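Local coordinates for protein 3'-5'-exonuclease (Saccharomyces cerevisiae, PDB 3E2V) that cuts double-stranded DNA as an endonuclease and also degrades it from the 3' end as a metal-dependent exonuclease of the TatD family, at residues I159-L164 with F200-S205. Residues are numbered along the deposited sequence; the frame is centred on the assembly and turned at random. Where two conformers were deposited one is given.
Sequences IGEIGL and FLHMRS
Five backbone hydrogen bonds join Ile-159 to Leu-164 with Phe-200 to Arg-204, and the pair is parallel because His-202 bonds through its N and O to two different residues, Ile-162 and Leu-164. Phe-200 N gives an almost straight bond to Ile-159 O (2.8 Å, 174° at the hydrogen), and Phe-200 O accepts from Ile-162 N. Ile-162 O takes His-202 N, with the donor above the carbonyl plane. His-202 O then receives Leu-164 N (3.0 Å), and Leu-164 O accepts Arg-204 N. The spacing is not uniform: the partners of Phe-200 lie three residues apart, those of His-202 two, so the first strand spends one extra residue where a cis peptide precedes Glu-161. Gly-160 O turns to the hydroxyl of Thr-86. At Gly-163 the backbone would press a CB against the preceding carbonyl O, and it would also meet His-202 O.

In the conformer described, one of two, Glu-161 runs alongside Phe-200, its CG at the ring edge, with the carboxylate and ring planes 80° apart. Its OE1 there has only a weak bond from His-202 ND1 (3.5 Å); a water donating to Glu-161 OE1 at 2.6 Å and lying 3.0 Å from His-202 ND1 bridges the two more closely. With CG anti to its backbone N (chi1 -178°), the His-202 ring brings its CD2 edge 3.5 Å from Leu-164 O, while NE2 is hydrogen-bonded to Asp-165, which also forms a salt bridge with Arg-204. Ile-162 CG1 touches Leu-201 CD2 at 3.8 Å, on the face covered by helices 174-187 and 207-219.

Glu-161, which has been seen to bind magnesium in this protein, here keeps its side chain about 4 Å from the bound ion, beside His-253, which stacks on Phe-200 and holds the metal with Asp-303. Adjacent parallel strands with metal-site residues inside and helices outside characterise the TIM-barrel fold of TatD-type metallo-dependent hydrolases.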
loop_
_atom_site.group_PDB
_atom_site.type_symbol
_atom_site.label_atom_id
_atom_site.label_comp_id
_atom_site.label_asym_id
_atom_site.label_seq_id
_atom_site.Cartn_x
_atom_site.Cartn_y
_atom_site.Cartn_z
ATOM N N ILE A 159 2.113 -9.416 1.934
ATOM C CA ILE A 159 0.908 -9.905 1.264
ATOM C C ILE A 159 -0.127 -8.788 1.273
ATOM O O ILE A 159 -0.493 -8.291 2.343
ATOM C CB ILE A 159 0.397 -11.197 1.949
ATOM C CG1 ILE A 159 1.384 -12.345 1.649
ATOM C CG2 ILE A 159 -1.018 -11.541 1.497
ATOM C CD1 ILE A 159 1.240 -13.560 2.588
ATOM N N GLY A 160 -0.578 -8.400 0.086
ATOM C CA GLY A 160 -1.517 -7.291 -0.076
ATOM C C GLY A 160 -1.338 -6.727 -1.472
ATOM O O GLY A 160 -0.536 -7.273 -2.221
ATOM N N GLU A 161 -2.060 -5.675 -1.872
ATOM C CA GLU A 161 -3.092 -4.993 -1.089
ATOM C C GLU A 161 -4.357 -5.830 -1.023
ATOM O O GLU A 161 -4.910 -6.136 -2.075
ATOM C CB GLU A 161 -3.457 -3.686 -1.788
ATOM C CG GLU A 161 -2.432 -2.606 -1.651
ATOM C CD GLU A 161 -2.940 -1.253 -2.108
ATOM O OE1 GLU A 161 -4.020 -0.819 -1.648
ATOM O OE2 GLU A 161 -2.245 -0.626 -2.929
ATOM N N ILE A 162 -4.820 -6.175 0.181
ATOM C CA ILE A 162 -6.096 -6.879 0.337
ATOM C C ILE A 162 -6.963 -6.158 1.362
ATOM O O ILE A 162 -6.445 -5.492 2.261
ATOM C CB ILE A 162 -5.895 -8.365 0.733
ATOM C CG1 ILE A 162 -5.147 -8.501 2.064
ATOM C CG2 ILE A 162 -5.133 -9.115 -0.378
ATOM C CD1 ILE A 162 -5.047 -9.948 2.578
ATOM N N GLY A 163 -8.275 -6.264 1.215
ATOM C CA GLY A 163 -9.157 -5.644 2.186
ATOM C C GLY A 163 -10.513 -5.346 1.616
ATOM O O GLY A 163 -11.045 -6.118 0.811
ATOM N N LEU A 164 -11.064 -4.208 2.030
ATOM C CA LEU A 164 -12.431 -3.832 1.673
ATOM C C LEU A 164 -12.471 -2.382 1.224
ATOM O O LEU A 164 -11.782 -1.537 1.813
ATOM C CB LEU A 164 -13.364 -4.031 2.873
ATOM C CG LEU A 164 -13.470 -5.429 3.479
ATOM C CD1 LEU A 164 -14.421 -5.435 4.677
ATOM C CD2 LEU A 164 -13.981 -6.412 2.442
ATOM N N PHE A 200 -0.473 -6.051 4.072
ATOM C CA PHE A 200 -0.642 -4.706 3.563
ATOM C C PHE A 200 -2.111 -4.566 3.203
ATOM O O PHE A 200 -2.577 -5.111 2.193
ATOM C CB PHE A 200 0.305 -4.506 2.364
ATOM C CG PHE A 200 0.393 -3.090 1.882
ATOM C CD1 PHE A 200 1.188 -2.162 2.537
ATOM C CD2 PHE A 200 -0.317 -2.682 0.785
ATOM C CE1 PHE A 200 1.274 -0.857 2.079
ATOM C CE2 PHE A 200 -0.244 -1.358 0.328
ATOM C CZ PHE A 200 0.563 -0.455 0.969
ATOM N N LEU A 201 -2.846 -3.879 4.074
ATOM C CA LEU A 201 -4.307 -3.930 4.089
ATOM C C LEU A 201 -4.914 -2.632 3.593
ATOM O O LEU A 201 -4.430 -1.542 3.894
ATOM C CB LEU A 201 -4.764 -4.233 5.510
ATOM C CG LEU A 201 -4.312 -5.557 6.123
ATOM C CD1 LEU A 201 -4.426 -5.536 7.649
ATOM C CD2 LEU A 201 -5.022 -6.759 5.495
ATOM N N HIS A 202 -5.983 -2.789 2.815
ATOM C CA HIS A 202 -6.769 -1.676 2.269
ATOM C C HIS A 202 -8.105 -1.615 3.013
ATOM O O HIS A 202 -8.810 -2.617 3.156
ATOM C CB HIS A 202 -6.972 -1.876 0.758
ATOM C CG HIS A 202 -7.717 -0.763 0.091
ATOM N ND1 HIS A 202 -7.082 0.314 -0.487
ATOM C CD2 HIS A 202 -9.042 -0.568 -0.104
ATOM C CE1 HIS A 202 -7.986 1.140 -0.987
ATOM N NE2 HIS A 202 -9.183 0.625 -0.770
ATOM N N MET A 203 -8.454 -0.433 3.501
ATOM C CA MET A 203 -9.746 -0.223 4.112
ATOM C C MET A 203 -10.228 1.168 3.715
ATOM O O MET A 203 -9.572 2.194 4.004
ATOM C CB MET A 203 -9.671 -0.337 5.645
ATOM C CG MET A 203 -11.022 -0.339 6.384
ATOM S SD MET A 203 -11.821 1.290 6.541
ATOM C CE MET A 203 -10.817 2.017 7.850
ATOM N N ARG A 204 -11.385 1.200 3.079
ATOM C CA ARG A 204 -12.076 2.460 2.847
ATOM C C ARG A 204 -13.556 2.291 3.131
ATOM O O ARG A 204 -14.206 1.444 2.526
ATOM C CB ARG A 204 -11.890 2.903 1.414
ATOM C CG ARG A 204 -12.568 4.229 1.125
ATOM C CD ARG A 204 -11.773 5.047 0.136
ATOM N NE ARG A 204 -11.592 4.314 -1.116
ATOM C CZ ARG A 204 -10.849 4.737 -2.136
ATOM N NH1 ARG A 204 -10.748 3.992 -3.224
ATOM N NH2 ARG A 204 -10.203 5.898 -2.059
ATOM N N SER A 205 -14.074 3.109 4.051
ATOM C CA SER A 205 -15.514 3.179 4.358
ATOM C C SER A 205 -16.133 1.846 4.770
ATOM O O SER A 205 -17.325 1.609 4.580
ATOM C CB SER A 205 -16.297 3.801 3.187
ATOM O OG SER A 205 -15.713 5.042 2.820
HETATM O O HOH W 1 -4.913 1.580 -2.193
#